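Long-range contacts in uncharacterized protein YhfS (Escherichia coli, PDB 4J8L), which is of unknown function but carries covalently attached pyridoxal 5'-phosphate and may have cysteine synthase activity: residues Phe63-Ala74 against Gly202-Ile213; Gly251-Leu259 against Ala271-Leu281. All coordinates share one frame; numbering follows the deposited sequence.

Interaction 1 belongs to the seven-stranded mixed sheet of the large aminotransferase-like part of the chain, where Phe63-Ala74 supplies an outermost strand. Interaction 2 lies in the C-terminal part, on the other side of the chain's centre, and sets the end of helix 229-261 on a four-stranded antiparallel sheet; the centres of the two contacts are about 30 Å apart. That long helix serves both: its earlier turns touch Phe63, Leu70 and Val203 of interaction 1, and its later turns form one half of interaction 2. The first contact is buried and built on direct backbone hydrogen bonds. In the second, only partly buried, leucine and isoleucine branches meet without any direct hydrogen bond, and water carries the polar edge.

Interaction 1 of 2, residues Phe63-Ala74 against Gly202-Ile213; sequences FHAQAAALVQGA and GVGAVVGDADVI
The antiparallel pair of strands 67-72 and 203-208 forms one edge of the seven-stranded sheet of the PLP-dependent aminotransferase fold. Three hydrogen-bonded pairs, Ala67 with Gly208, Ala69 with Val206 and Val71 with Gly204, are each closed by two backbone bonds, among them Val206 N to Ala69 O at 2.9 Å. Gln66 and Ala67 both face Gly208, a classic beta bulge. Gly208 adopts a backbone shape at which any CB would jam against the preceding carbonyl oxygen. At Gly204 a side chain would run into Ala74 O, so glycine suits that place too.

The small alanines let larger groups settle against the strand. Ile213, on the helix after strand 203-208, lays CG1 3.8 Å from Ala67 CB and brings CG2 to 4.0 Å from Ala69 CB. On the face that carries Ala68, Leu70, Ala205 and Val207, Val207 CG2 approaches Ala68 CB, while Leu70 CD2 lies 3.9 Å from Ala205 CB; Leu59 of helix 50-62 packs on Ala68 and Leu70. Val207 turns CG1 away from its own amide (chi1 -176°), which brings that methyl to 3.6 Å from Ala65 CB.

At the helix start, Gln66 OE1 accepts the Ala210 N-H in its carbonyl plane, 2.8 Å away and nearly straight at 171°, and also accepts a hydrogen bond from a water, which in turn accepts one from Asp211 N.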
ATOM      1  N   PHE A  63       1.070   0.022  15.410  1.00 15.89           N
ATOM      2  CA  PHE A  63       1.619   1.064  14.543  1.00 15.71           C
ATOM      3  C   PHE A  63       1.903   2.379  15.270  1.00 17.02           C
ATOM      4  O   PHE A  63       1.954   3.440  14.652  1.00 19.90           O
ATOM      5  CB  PHE A  63       0.729   1.275  13.308  1.00 17.45           C
ATOM      6  CG  PHE A  63       0.678   0.078  12.392  1.00 16.89           C
ATOM      7  CD1 PHE A  63       1.786  -0.276  11.636  1.00 17.21           C
ATOM      8  CD2 PHE A  63      -0.480  -0.677  12.264  1.00 17.66           C
ATOM      9  CE1 PHE A  63       1.755  -1.367  10.788  1.00 17.38           C
ATOM     10  CE2 PHE A  63      -0.522  -1.770  11.410  1.00 17.77           C
ATOM     11  CZ  PHE A  63       0.601  -2.120  10.675  1.00 20.31           C
ATOM     12  N   HIS A  64       2.093   2.287  16.584  1.00 16.53           N
ATOM     13  CA  HIS A  64       2.590   3.399  17.394  1.00 19.10           C
ATOM     14  C   HIS A  64       1.739   4.650  17.240  1.00 21.32           C
ATOM     15  O   HIS A  64       2.252   5.764  17.110  1.00 20.90           O
ATOM     16  CB  HIS A  64       4.059   3.660  17.066  1.00 20.68           C
ATOM     17  CG  HIS A  64       4.914   2.438  17.191  1.00 18.85           C
ATOM     18  ND1 HIS A  64       5.239   1.641  16.116  1.00 22.93           N
ATOM     19  CD2 HIS A  64       5.472   1.849  18.276  1.00 23.66           C
ATOM     20  CE1 HIS A  64       5.980   0.627  16.529  1.00 23.96           C
ATOM     21  NE2 HIS A  64       6.140   0.735  17.835  1.00 25.44           N
ATOM     22  N   ALA A  65       0.429   4.443  17.262  1.00 19.70           N
ATOM     23  CA  ALA A  65      -0.533   5.511  17.067  1.00 18.57           C
ATOM     24  C   ALA A  65      -1.494   5.573  18.244  1.00 19.47           C
ATOM     25  O   ALA A  65      -1.589   4.635  19.036  1.00 18.68           O
ATOM     26  CB  ALA A  65      -1.304   5.296  15.766  1.00 18.60           C
ATOM     27  N   GLN A  66      -2.197   6.691  18.359  1.00 18.06           N
ATOM     28  CA  GLN A  66      -3.154   6.872  19.432  1.00 19.15           C
ATOM     29  C   GLN A  66      -4.401   6.015  19.246  1.00 22.20           C
ATOM     30  O   GLN A  66      -4.975   5.517  20.223  1.00 22.52           O
ATOM     31  CB  GLN A  66      -3.553   8.332  19.506  1.00 18.26           C
ATOM     32  CG  GLN A  66      -2.424   9.225  19.977  1.00 22.40           C
ATOM     33  CD  GLN A  66      -2.833  10.671  20.085  1.00 25.14           C
ATOM     34  OE1 GLN A  66      -3.811  11.099  19.478  1.00 23.86           O
ATOM     35  NE2 GLN A  66      -2.091  11.437  20.878  1.00 32.33           N
ATOM     36  N   ALA A  67      -4.817   5.849  17.996  1.00 18.29           N
ATOM     37  CA  ALA A  67      -6.108   5.238  17.710  1.00 17.44           C
ATOM     38  C   ALA A  67      -6.172   4.667  16.295  1.00 19.68           C
ATOM     39  O   ALA A  67      -5.307   4.937  15.460  1.00 19.13           O
ATOM     40  CB  ALA A  67      -7.219   6.255  17.913  1.00 17.53           C
ATOM     41  N   ALA A  68      -7.202   3.868  16.036  1.00 16.37           N
ATOM     42  CA  ALA A  68      -7.443   3.354  14.693  1.00 15.66           C
ATOM     43  C   ALA A  68      -8.924   3.097  14.450  1.00 20.12           C
ATOM     44  O   ALA A  68      -9.699   2.905  15.386  1.00 16.34           O
ATOM     45  CB  ALA A  68      -6.638   2.076  14.449  1.00 15.09           C
ATOM     46  N   ALA A  69      -9.318   3.108  13.182  1.00 16.27           N
ATOM     47  CA  ALA A  69     -10.677   2.736  12.809  1.00 15.46           C
ATOM     48  C   ALA A  69     -10.640   1.880  11.563  1.00 16.31           C
ATOM     49  O   ALA A  69      -9.974   2.227  10.589  1.00 16.47           O
ATOM     50  CB  ALA A  69     -11.532   3.978  12.562  1.00 18.27           C
ATOM     51  N   LEU A  70     -11.358   0.763  11.589  1.00 12.69           N
ATOM     52  CA  LEU A  70     -11.574  -0.016  10.374  1.00 12.00           C
ATOM     53  C   LEU A  70     -12.805   0.553   9.671  1.00 13.77           C
ATOM     54  O   LEU A  70     -13.781   0.943  10.329  1.00 15.34           O
ATOM     55  CB  LEU A  70     -11.771  -1.504  10.721  1.00 14.57           C
ATOM     56  CG  LEU A  70     -10.540  -2.180  11.335  1.00 13.98           C
ATOM     57  CD1 LEU A  70     -10.842  -3.641  11.730  1.00 16.23           C
ATOM     58  CD2 LEU A  70      -9.381  -2.128  10.359  1.00 20.12           C
ATOM     59  N   VAL A  71     -12.745   0.646   8.342  1.00 12.61           N
ATOM     60  CA  VAL A  71     -13.825   1.246   7.565  1.00 13.84           C
ATOM     61  C   VAL A  71     -14.133   0.409   6.316  1.00 11.81           C
ATOM     62  O   VAL A  71     -13.299  -0.377   5.845  1.00 14.47           O
ATOM     63  CB  VAL A  71     -13.477   2.681   7.096  1.00 17.39           C
ATOM     64  CG1 VAL A  71     -13.182   3.599   8.294  1.00 14.10           C
ATOM     65  CG2 VAL A  71     -12.291   2.647   6.141  1.00 19.48           C
ATOM     66  N   GLN A  72     -15.335   0.588   5.783  1.00 14.05           N
ATOM     67  CA  GLN A  72     -15.712  -0.019   4.516  1.00 14.92           C
ATOM     68  C   GLN A  72     -15.009   0.686   3.359  1.00 15.43           C
ATOM     69  O   GLN A  72     -14.540   1.831   3.489  1.00 18.11           O
ATOM     70  CB  GLN A  72     -17.226   0.067   4.302  1.00 16.78           C
ATOM     71  CG  GLN A  72     -18.059  -0.600   5.395  1.00 15.48           C
ATOM     72  CD  GLN A  72     -18.067  -2.127   5.286  1.00 14.53           C
ATOM     73  OE1 GLN A  72     -17.260  -2.736   4.561  1.00 17.85           O
ATOM     74  NE2 GLN A  72     -18.995  -2.755   6.004  1.00 18.05           N
ATOM     75  N   GLY A  73     -14.944   0.008   2.219  1.00 15.32           N
ATOM     76  CA  GLY A  73     -14.345   0.608   1.036  1.00 13.72           C
ATOM     77  C   GLY A  73     -12.845   0.401   0.894  1.00 16.48           C
ATOM     78  O   GLY A  73     -12.220   0.988   0.002  1.00 14.53           O
ATOM     79  N   ALA A  74     -12.272  -0.440   1.753  1.00 18.26           N
ATOM     80  CA  ALA A  74     -10.853  -0.778   1.681  1.00 14.39           C
ATOM     81  C   ALA A  74      -9.969   0.470   1.625  1.00 16.24           C
ATOM     82  O   ALA A  74     -10.193   1.415   2.383  1.00 14.70           O
ATOM     83  CB  ALA A  74     -10.586  -1.731   0.495  1.00 13.99           C
ATOM     84  N   GLY A 202     -13.006  -5.577   1.148  1.00 13.57           N
ATOM     85  CA  GLY A 202     -13.732  -4.373   1.518  1.00 13.73           C
ATOM     86  C   GLY A 202     -13.293  -3.592   2.744  1.00 15.57           C
ATOM     87  O   GLY A 202     -13.835  -2.524   3.022  1.00 15.53           O
ATOM     88  N   VAL A 203     -12.318  -4.112   3.481  1.00 14.64           N
ATOM     89  CA  VAL A 203     -11.934  -3.515   4.755  1.00 13.08           C
ATOM     90  C   VAL A 203     -10.660  -2.693   4.645  1.00 14.70           C
ATOM     91  O   VAL A 203      -9.634  -3.178   4.170  1.00 14.46           O
ATOM     92  CB  VAL A 203     -11.772  -4.598   5.838  1.00 12.24           C
ATOM     93  CG1 VAL A 203     -11.425  -3.956   7.190  1.00 14.27           C
ATOM     94  CG2 VAL A 203     -13.057  -5.402   5.935  1.00 12.80           C
ATOM     95  N   GLY A 204     -10.749  -1.431   5.068  1.00 14.29           N
ATOM     96  CA  GLY A 204      -9.596  -0.551   5.106  1.00 13.86           C
ATOM     97  C   GLY A 204      -9.327  -0.103   6.526  1.00 14.81           C
ATOM     98  O   GLY A 204     -10.156  -0.304   7.408  1.00 15.26           O
ATOM     99  N   ALA A 205      -8.161   0.492   6.752  1.00 14.54           N
ATOM    100  CA  ALA A 205      -7.795   0.965   8.084  1.00 15.56           C
ATOM    101  C   ALA A 205      -7.322   2.405   8.037  1.00 18.14           C
ATOM    102  O   ALA A 205      -6.578   2.783   7.140  1.00 13.37           O
ATOM    103  CB  ALA A 205      -6.701   0.072   8.674  1.00 15.99           C
ATOM    104  N   VAL A 206      -7.757   3.205   9.010  1.00 13.36           N
ATOM    105  CA  VAL A 206      -7.163   4.519   9.233  1.00 13.95           C
ATOM    106  C   VAL A 206      -6.511   4.448  10.605  1.00 16.06           C
ATOM    107  O   VAL A 206      -7.147   4.043  11.568  1.00 15.97           O
ATOM    108  CB  VAL A 206      -8.208   5.632   9.221  1.00 14.68           C
ATOM    109  CG1 VAL A 206      -7.534   6.997   9.358  1.00 16.33           C
ATOM    110  CG2 VAL A 206      -9.014   5.590   7.923  1.00 16.40           C
ATOM    111  N   VAL A 207      -5.236   4.820  10.695  1.00 15.98           N
ATOM    112  CA  VAL A 207      -4.493   4.648  11.942  1.00 15.84           C
ATOM    113  C   VAL A 207      -3.753   5.945  12.249  1.00 16.12           C
ATOM    114  O   VAL A 207      -3.019   6.452  11.407  1.00 17.54           O
ATOM    115  CB  VAL A 207      -3.462   3.496  11.820  1.00 16.23           C
ATOM    116  CG1 VAL A 207      -2.755   3.268  13.159  1.00 17.30           C
ATOM    117  CG2 VAL A 207      -4.129   2.189  11.333  1.00 16.86           C
ATOM    118  N   GLY A 208      -3.947   6.496  13.441  1.00 17.16           N
ATOM    119  CA  GLY A 208      -3.234   7.710  13.795  1.00 20.13           C
ATOM    120  C   GLY A 208      -3.801   8.454  14.985  1.00 18.18           C
ATOM    121  O   GLY A 208      -4.218   7.847  15.963  1.00 18.59           O
ATOM    122  N   ASP A 209      -3.817   9.777  14.887  1.00 18.92           N
ATOM    123  CA  ASP A 209      -4.211  10.636  16.003  1.00 19.97           C
ATOM    124  C   ASP A 209      -5.678  10.469  16.392  1.00 19.79           C
ATOM    125  O   ASP A 209      -6.557  10.378  15.530  1.00 19.14           O
ATOM    126  CB  ASP A 209      -3.930  12.102  15.655  1.00 20.88           C
ATOM    127  CG  ASP A 209      -2.448  12.398  15.510  1.00 23.80           C
ATOM    128  OD1 ASP A 209      -1.607  11.533  15.844  1.00 23.60           O
ATOM    129  OD2 ASP A 209      -2.119  13.519  15.073  1.00 24.91           O
ATOM    130  N   ALA A 210      -5.931  10.448  17.698  1.00 20.70           N
ATOM    131  CA  ALA A 210      -7.271  10.245  18.237  1.00 21.52           C
ATOM    132  C   ALA A 210      -8.295  11.283  17.772  1.00 20.77           C
ATOM    133  O   ALA A 210      -9.448  10.939  17.505  1.00 22.39           O
ATOM    134  CB  ALA A 210      -7.224  10.197  19.771  1.00 21.47           C
ATOM    135  N   ASP A 211      -7.897  12.550  17.684  1.00 22.13           N
ATOM    136  CA  ASP A 211      -8.866  13.559  17.260  1.00 24.52           C
ATOM    137  C   ASP A 211      -9.377  13.263  15.842  1.00 22.40           C
ATOM    138  O   ASP A 211     -10.569  13.385  15.567  1.00 24.44           O
ATOM    139  CB  ASP A 211      -8.355  15.002  17.440  1.00 28.36           C
ATOM    140  CG  ASP A 211      -7.091  15.310  16.648  1.00 29.82           C
ATOM    141  OD1 ASP A 211      -6.493  14.414  16.031  1.00 29.78           O
ATOM    142  OD2 ASP A 211      -6.674  16.487  16.671  1.00 33.83           O
ATOM    143  N   VAL A 212      -8.487  12.818  14.965  1.00 20.55           N
ATOM    144  CA  VAL A 212      -8.907  12.447  13.614  1.00 20.19           C
ATOM    145  C   VAL A 212      -9.770  11.179  13.599  1.00 20.45           C
ATOM    146  O   VAL A 212     -10.841  11.153  12.989  1.00 19.67           O
ATOM    147  CB  VAL A 212      -7.705  12.239  12.681  1.00 19.66           C
ATOM    148  CG1 VAL A 212      -8.191  11.847  11.285  1.00 20.12           C
ATOM    149  CG2 VAL A 212      -6.860  13.496  12.638  1.00 23.05           C
ATOM    150  N   ILE A 213      -9.298  10.130  14.268  1.00 18.89           N
ATOM    151  CA  ILE A 213     -10.032   8.869  14.325  1.00 17.33           C
ATOM    152  C   ILE A 213     -11.420   9.059  14.941  1.00 18.57           C
ATOM    153  O   ILE A 213     -12.398   8.482  14.462  1.00 19.16           O
ATOM    154  CB  ILE A 213      -9.251   7.805  15.114  1.00 18.49           C
ATOM    155  CG1 ILE A 213      -7.900   7.541  14.441  1.00 19.07           C
ATOM    156  CG2 ILE A 213     -10.054   6.495  15.230  1.00 18.46           C
ATOM    157  CD1 ILE A 213      -8.009   7.122  12.982  1.00 20.17           C
TER
HETATM  158  O   HOH W   1      -1.083   8.903  16.660  1.00 22.40           O
HETATM  159  O   HOH W   2      -5.278  13.465  18.952  1.00 25.51           O

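Interaction 2 of 2, residues Gly251-Leu259 against Ala271-Leu281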
ATOM      1  N   GLY A 251      13.177 -11.126  -0.980  1.00 17.14           N
ATOM      2  CA  GLY A 251      14.344 -11.932  -1.282  1.00 19.33           C
ATOM      3  C   GLY A 251      14.272 -12.565  -2.662  1.00 18.48           C
ATOM      4  O   GLY A 251      15.268 -12.589  -3.399  1.00 18.87           O
ATOM      5  N   VAL A 252      13.101 -13.094  -3.005  1.00 15.19           N
ATOM      6  CA  VAL A 252      12.868 -13.668  -4.337  1.00 16.26           C
ATOM      7  C   VAL A 252      13.108 -12.621  -5.428  1.00 18.80           C
ATOM      8  O   VAL A 252      13.800 -12.881  -6.415  1.00 15.71           O
ATOM      9  CB  VAL A 252      11.439 -14.239  -4.448  1.00 17.44           C
ATOM     10  CG1 VAL A 252      11.068 -14.542  -5.887  1.00 18.55           C
ATOM     11  CG2 VAL A 252      11.312 -15.497  -3.594  1.00 16.26           C
ATOM     12  N   SER A 253      12.558 -11.426  -5.237  1.00 16.37           N
ATOM     13  CA  SER A 253      12.735 -10.366  -6.223  1.00 17.90           C
ATOM     14  C   SER A 253      14.200  -9.971  -6.402  1.00 18.69           C
ATOM     15  O   SER A 253      14.652  -9.766  -7.529  1.00 19.02           O
ATOM     16  CB  SER A 253      11.878  -9.151  -5.887  1.00 17.63           C
ATOM     17  OG  SER A 253      10.513  -9.451  -6.105  1.00 21.93           O
ATOM     18  N   GLU A 254      14.947  -9.884  -5.304  1.00 18.04           N
ATOM     19  CA  GLU A 254      16.367  -9.565  -5.407  1.00 20.00           C
ATOM     20  C   GLU A 254      17.136 -10.685  -6.111  1.00 20.19           C
ATOM     21  O   GLU A 254      17.999 -10.418  -6.950  1.00 20.36           O
ATOM     22  CB  GLU A 254      16.977  -9.283  -4.032  1.00 24.56           C
ATOM     23  CG  GLU A 254      16.444  -8.020  -3.342  1.00 24.25           C
ATOM     24  CD  GLU A 254      17.083  -6.726  -3.843  1.00 34.39           C
ATOM     25  OE1 GLU A 254      17.872  -6.760  -4.816  1.00 35.58           O
ATOM     26  OE2 GLU A 254      16.791  -5.662  -3.253  1.00 35.12           O
ATOM     27  N   ARG A 255      16.830 -11.936  -5.783  1.00 17.03           N
ATOM     28  CA  ARG A 255      17.558 -13.040  -6.418  1.00 16.97           C
ATOM     29  C   ARG A 255      17.224 -13.152  -7.909  1.00 18.94           C
ATOM     30  O   ARG A 255      18.106 -13.419  -8.734  1.00 21.26           O
ATOM     31  CB  ARG A 255      17.337 -14.365  -5.680  1.00 19.41           C
ATOM     32  CG  ARG A 255      18.006 -14.390  -4.297  1.00 20.15           C
ATOM     33  CD  ARG A 255      17.978 -15.771  -3.646  1.00 20.62           C
ATOM     34  NE  ARG A 255      16.625 -16.316  -3.564  1.00 20.77           N
ATOM     35  CZ  ARG A 255      15.754 -16.039  -2.595  1.00 17.96           C
ATOM     36  NH1 ARG A 255      16.089 -15.235  -1.594  1.00 20.00           N
ATOM     37  NH2 ARG A 255      14.540 -16.574  -2.628  1.00 20.62           N
ATOM     38  N   LEU A 256      15.956 -12.931  -8.238  1.00 19.30           N
ATOM     39  CA  LEU A 256      15.494 -12.919  -9.616  1.00 17.65           C
ATOM     40  C   LEU A 256      16.195 -11.814 -10.397  1.00 19.96           C
ATOM     41  O   LEU A 256      16.670 -12.041 -11.510  1.00 21.74           O
ATOM     42  CB  LEU A 256      13.985 -12.706  -9.652  1.00 18.33           C
ATOM     43  CG  LEU A 256      13.303 -12.614 -11.011  1.00 22.83           C
ATOM     44  CD1 LEU A 256      13.545 -13.885 -11.800  1.00 25.06           C
ATOM     45  CD2 LEU A 256      11.818 -12.378 -10.799  1.00 23.88           C
ATOM     46  N   LEU A 257      16.252 -10.613  -9.818  1.00 19.19           N
ATOM     47  CA  LEU A 257      16.926  -9.491 -10.474  1.00 23.00           C
ATOM     48  C   LEU A 257      18.385  -9.811 -10.783  1.00 21.33           C
ATOM     49  O   LEU A 257      18.863  -9.560 -11.890  1.00 22.94           O
ATOM     50  CB  LEU A 257      16.845  -8.220  -9.622  1.00 18.50           C
ATOM     51  CG  LEU A 257      17.538  -6.986 -10.203  1.00 21.98           C
ATOM     52  CD1 LEU A 257      16.866  -6.515 -11.495  1.00 25.24           C
ATOM     53  CD2 LEU A 257      17.586  -5.845  -9.183  1.00 25.99           C
ATOM     54  N   ALA A 258      19.088 -10.380  -9.809  1.00 20.52           N
ATOM     55  CA  ALA A 258      20.490 -10.743 -10.005  1.00 21.57           C
ATOM     56  C   ALA A 258      20.665 -11.757 -11.135  1.00 23.86           C
ATOM     57  O   ALA A 258      21.575 -11.626 -11.962  1.00 24.23           O
ATOM     58  CB  ALA A 258      21.096 -11.275  -8.708  1.00 18.83           C
ATOM     59  N   LEU A 259      19.800 -12.766 -11.164  1.00 22.03           N
ATOM     60  CA  LEU A 259      19.859 -13.781 -12.213  1.00 17.47           C
ATOM     61  C   LEU A 259      19.634 -13.168 -13.596  1.00 21.27           C
ATOM     62  O   LEU A 259      20.357 -13.484 -14.541  1.00 24.91           O
ATOM     63  CB  LEU A 259      18.845 -14.895 -11.948  1.00 18.69           C
ATOM     64  CG  LEU A 259      19.164 -15.830 -10.776  1.00 21.67           C
ATOM     65  CD1 LEU A 259      17.930 -16.622 -10.363  1.00 22.74           C
ATOM     66  CD2 LEU A 259      20.311 -16.757 -11.158  1.00 23.83           C
ATOM     67  N   ALA A 271      16.464  -5.302 -16.737  1.00 19.38           N
ATOM     68  CA  ALA A 271      15.577  -5.625 -15.635  1.00 21.41           C
ATOM     69  C   ALA A 271      15.895  -4.713 -14.467  1.00 20.92           C
ATOM     70  O   ALA A 271      17.059  -4.428 -14.202  1.00 24.68           O
ATOM     71  CB  ALA A 271      15.737  -7.088 -15.223  1.00 20.78           C
ATOM     72  N   VAL A 272      14.861  -4.248 -13.779  1.00 20.32           N
ATOM     73  CA  VAL A 272      15.052  -3.388 -12.624  1.00 18.38           C
ATOM     74  C   VAL A 272      13.961  -3.698 -11.608  1.00 19.80           C
ATOM     75  O   VAL A 272      12.881  -4.174 -11.971  1.00 23.24           O
ATOM     76  CB  VAL A 272      15.021  -1.885 -13.034  1.00 28.97           C
ATOM     77  CG1 VAL A 272      13.641  -1.487 -13.516  1.00 27.65           C
ATOM     78  CG2 VAL A 272      15.461  -0.989 -11.882  1.00 33.01           C
ATOM     79  N   ILE A 273      14.261  -3.487 -10.331  1.00 20.03           N
ATOM     80  CA  ILE A 273      13.227  -3.478  -9.311  1.00 20.39           C
ATOM     81  C   ILE A 273      12.735  -2.050  -9.145  1.00 20.77           C
ATOM     82  O   ILE A 273      13.534  -1.114  -9.054  1.00 21.56           O
ATOM     83  CB  ILE A 273      13.762  -4.006  -7.977  1.00 18.72           C
ATOM     84  CG1 ILE A 273      13.964  -5.517  -8.079  1.00 21.20           C
ATOM     85  CG2 ILE A 273      12.796  -3.688  -6.843  1.00 23.05           C
ATOM     86  CD1 ILE A 273      14.589  -6.135  -6.852  1.00 22.31           C
ATOM     87  N   ALA A 274      11.418  -1.884  -9.128  1.00 20.89           N
ATOM     88  CA  ALA A 274      10.825  -0.571  -8.975  1.00 20.29           C
ATOM     89  C   ALA A 274       9.560  -0.655  -8.141  1.00 19.98           C
ATOM     90  O   ALA A 274       8.885  -1.679  -8.130  1.00 18.87           O
ATOM     91  CB  ALA A 274      10.505   0.012 -10.334  1.00 24.65           C
ATOM     92  N   ASN A 275       9.232   0.433  -7.459  1.00 19.50           N
ATOM     93  CA  ASN A 275       7.910   0.560  -6.870  1.00 18.77           C
ATOM     94  C   ASN A 275       6.951   1.070  -7.934  1.00 21.54           C
ATOM     95  O   ASN A 275       6.912   2.267  -8.239  1.00 24.08           O
ATOM     96  CB  ASN A 275       7.937   1.484  -5.663  1.00 21.56           C
ATOM     97  CG  ASN A 275       8.180   0.727  -4.378  1.00 20.94           C
ATOM     98  OD1 ASN A 275       9.327   0.501  -3.988  1.00 21.17           O
ATOM     99  ND2 ASN A 275       7.097   0.314  -3.721  1.00 20.00           N
ATOM    100  N   ALA A 276       6.209   0.142  -8.528  1.00 21.51           N
ATOM    101  CA  ALA A 276       5.342   0.461  -9.655  1.00 23.51           C
ATOM    102  C   ALA A 276       3.958  -0.191  -9.555  1.00 25.70           C
ATOM    103  O   ALA A 276       3.618  -1.033 -10.375  1.00 23.77           O
ATOM    104  CB  ALA A 276       6.028   0.041 -10.959  1.00 24.98           C
ATOM    105  N   GLN A 277       3.157   0.172  -8.554  1.00 17.76           N
ATOM    106  CA  GLN A 277       3.547   1.092  -7.491  1.00 16.12           C
ATOM    107  C   GLN A 277       4.049   0.282  -6.299  1.00 17.82           C
ATOM    108  O   GLN A 277       4.823   0.780  -5.487  1.00 19.59           O
ATOM    109  CB  GLN A 277       2.380   2.004  -7.112  1.00 21.34           C
ATOM    110  CG  GLN A 277       1.905   2.851  -8.294  1.00 24.16           C
ATOM    111  CD  GLN A 277       0.976   3.976  -7.885  1.00 28.07           C
ATOM    112  OE1 GLN A 277       0.161   3.826  -6.979  1.00 26.94           O
ATOM    113  NE2 GLN A 277       1.094   5.117  -8.562  1.00 26.96           N
ATOM    114  N   SER A 278       3.616  -0.973  -6.206  1.00 17.29           N
ATOM    115  CA  SER A 278       4.207  -1.889  -5.241  1.00 18.35           C
ATOM    116  C   SER A 278       5.572  -2.295  -5.775  1.00 21.58           C
ATOM    117  O   SER A 278       5.834  -2.167  -6.967  1.00 19.71           O
ATOM    118  CB  SER A 278       3.327  -3.128  -5.033  1.00 19.97           C
ATOM    119  OG  SER A 278       3.788  -3.898  -3.926  1.00 20.84           O
ATOM    120  N   LYS A 279       6.442  -2.784  -4.899  1.00 21.68           N
ATOM    121  CA  LYS A 279       7.792  -3.145  -5.306  1.00 21.39           C
ATOM    122  C   LYS A 279       7.752  -4.451  -6.103  1.00 22.04           C
ATOM    123  O   LYS A 279       7.354  -5.500  -5.587  1.00 20.07           O
ATOM    124  CB  LYS A 279       8.707  -3.233  -4.081  1.00 23.29           C
ATOM    125  CG  LYS A 279      10.200  -3.277  -4.371  1.00 21.94           C
ATOM    126  CD  LYS A 279      10.983  -3.076  -3.078  1.00 23.00           C
ATOM    127  CE  LYS A 279      12.472  -3.276  -3.288  1.00 20.12           C
ATOM    128  NZ  LYS A 279      13.246  -3.116  -2.012  1.00 23.26           N
ATOM    129  N   VAL A 280       8.131  -4.358  -7.376  1.00 16.44           N
ATOM    130  CA  VAL A 280       8.029  -5.450  -8.338  1.00 15.47           C
ATOM    131  C   VAL A 280       9.208  -5.383  -9.307  1.00 17.07           C
ATOM    132  O   VAL A 280      10.019  -4.452  -9.254  1.00 18.04           O
ATOM    133  CB  VAL A 280       6.737  -5.338  -9.189  1.00 17.01           C
ATOM    134  CG1 VAL A 280       5.500  -5.482  -8.313  1.00 18.64           C
ATOM    135  CG2 VAL A 280       6.711  -4.017  -9.950  1.00 20.24           C
ATOM    136  N   LEU A 281       9.303  -6.367 -10.195  1.00 15.94           N
ATOM    137  CA  LEU A 281      10.294  -6.327 -11.262  1.00 18.20           C
ATOM    138  C   LEU A 281       9.723  -5.751 -12.550  1.00 19.22           C
ATOM    139  O   LEU A 281       8.584  -6.038 -12.926  1.00 21.53           O
ATOM    140  CB  LEU A 281      10.843  -7.725 -11.568  1.00 21.02           C
ATOM    141  CG  LEU A 281      12.152  -8.039 -10.851  1.00 30.00           C
ATOM    142  CD1 LEU A 281      11.852  -8.558  -9.460  1.00 31.18           C
ATOM    143  CD2 LEU A 281      13.012  -9.006 -11.642  1.00 39.44           C
TER
HETATM  144  O   HOH W   3       8.816  -7.856  -4.799  1.00 20.87           O
HETATM  145  O   HOH W   4      15.035  -5.806  -1.330  1.00 35.91           O
HETATM  146  O   HOH W   5      15.619  -3.242  -3.705  1.00 43.81           O
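Helix 251-259 runs nearly antiparallel to strand 271-275 (158°), their axes 8.4 Å apart at closest approach, and nearly parallel to strand 279-281 (28°), so that it lies nearly along a beta hairpin in the helix-on-sheet packing of the C-terminal domain. Leu257, Ile273 and Leu281 carry most of the apolar contact. The Leu257 side chain leaves the helix with CG anti to the backbone N (chi1 179°), and its two methyls divide between alternate residues of one strand: CD1 rests 3.4 Å from Ala271 O and also touches the alanine methyl, while CD2 comes obliquely to 3.8 Å from Ile273 CG1. Shortening Leu257 to an alanine is likely to open a gap beside Ile273 and take away the methyl that lies on Ala271.

Leu281 forks in the same way toward the helix. Its CD1 lies 3.6 Å from Ser253 CB, whereas CD2 packs 3.7 Å from Leu256 CG; Val350 of helix 347-360 also touches Leu256. A serine is small enough at this position to admit both the Leu281 methyl and Ile273 CD1, which approaches Ser253 O to 3.7 Å. Glu254 crosses Ile273 at about a right angle, its OE1 near the isoleucine methyl.

Beyond the hydrocarbons, one water joins Ser253 OG to Lys279 O. Glu254 OE2 and Lys279 NZ stand 4.5 Å apart, too far for a salt bridge, and two waters span them, one only weakly bound to the lysine. Lys279 NZ is also held by Ser8 OG and Leu6 O. The opposite charges probably still attract each other, but water mediates the polar link, leaving the direct contact mainly to branched aliphatic side chains.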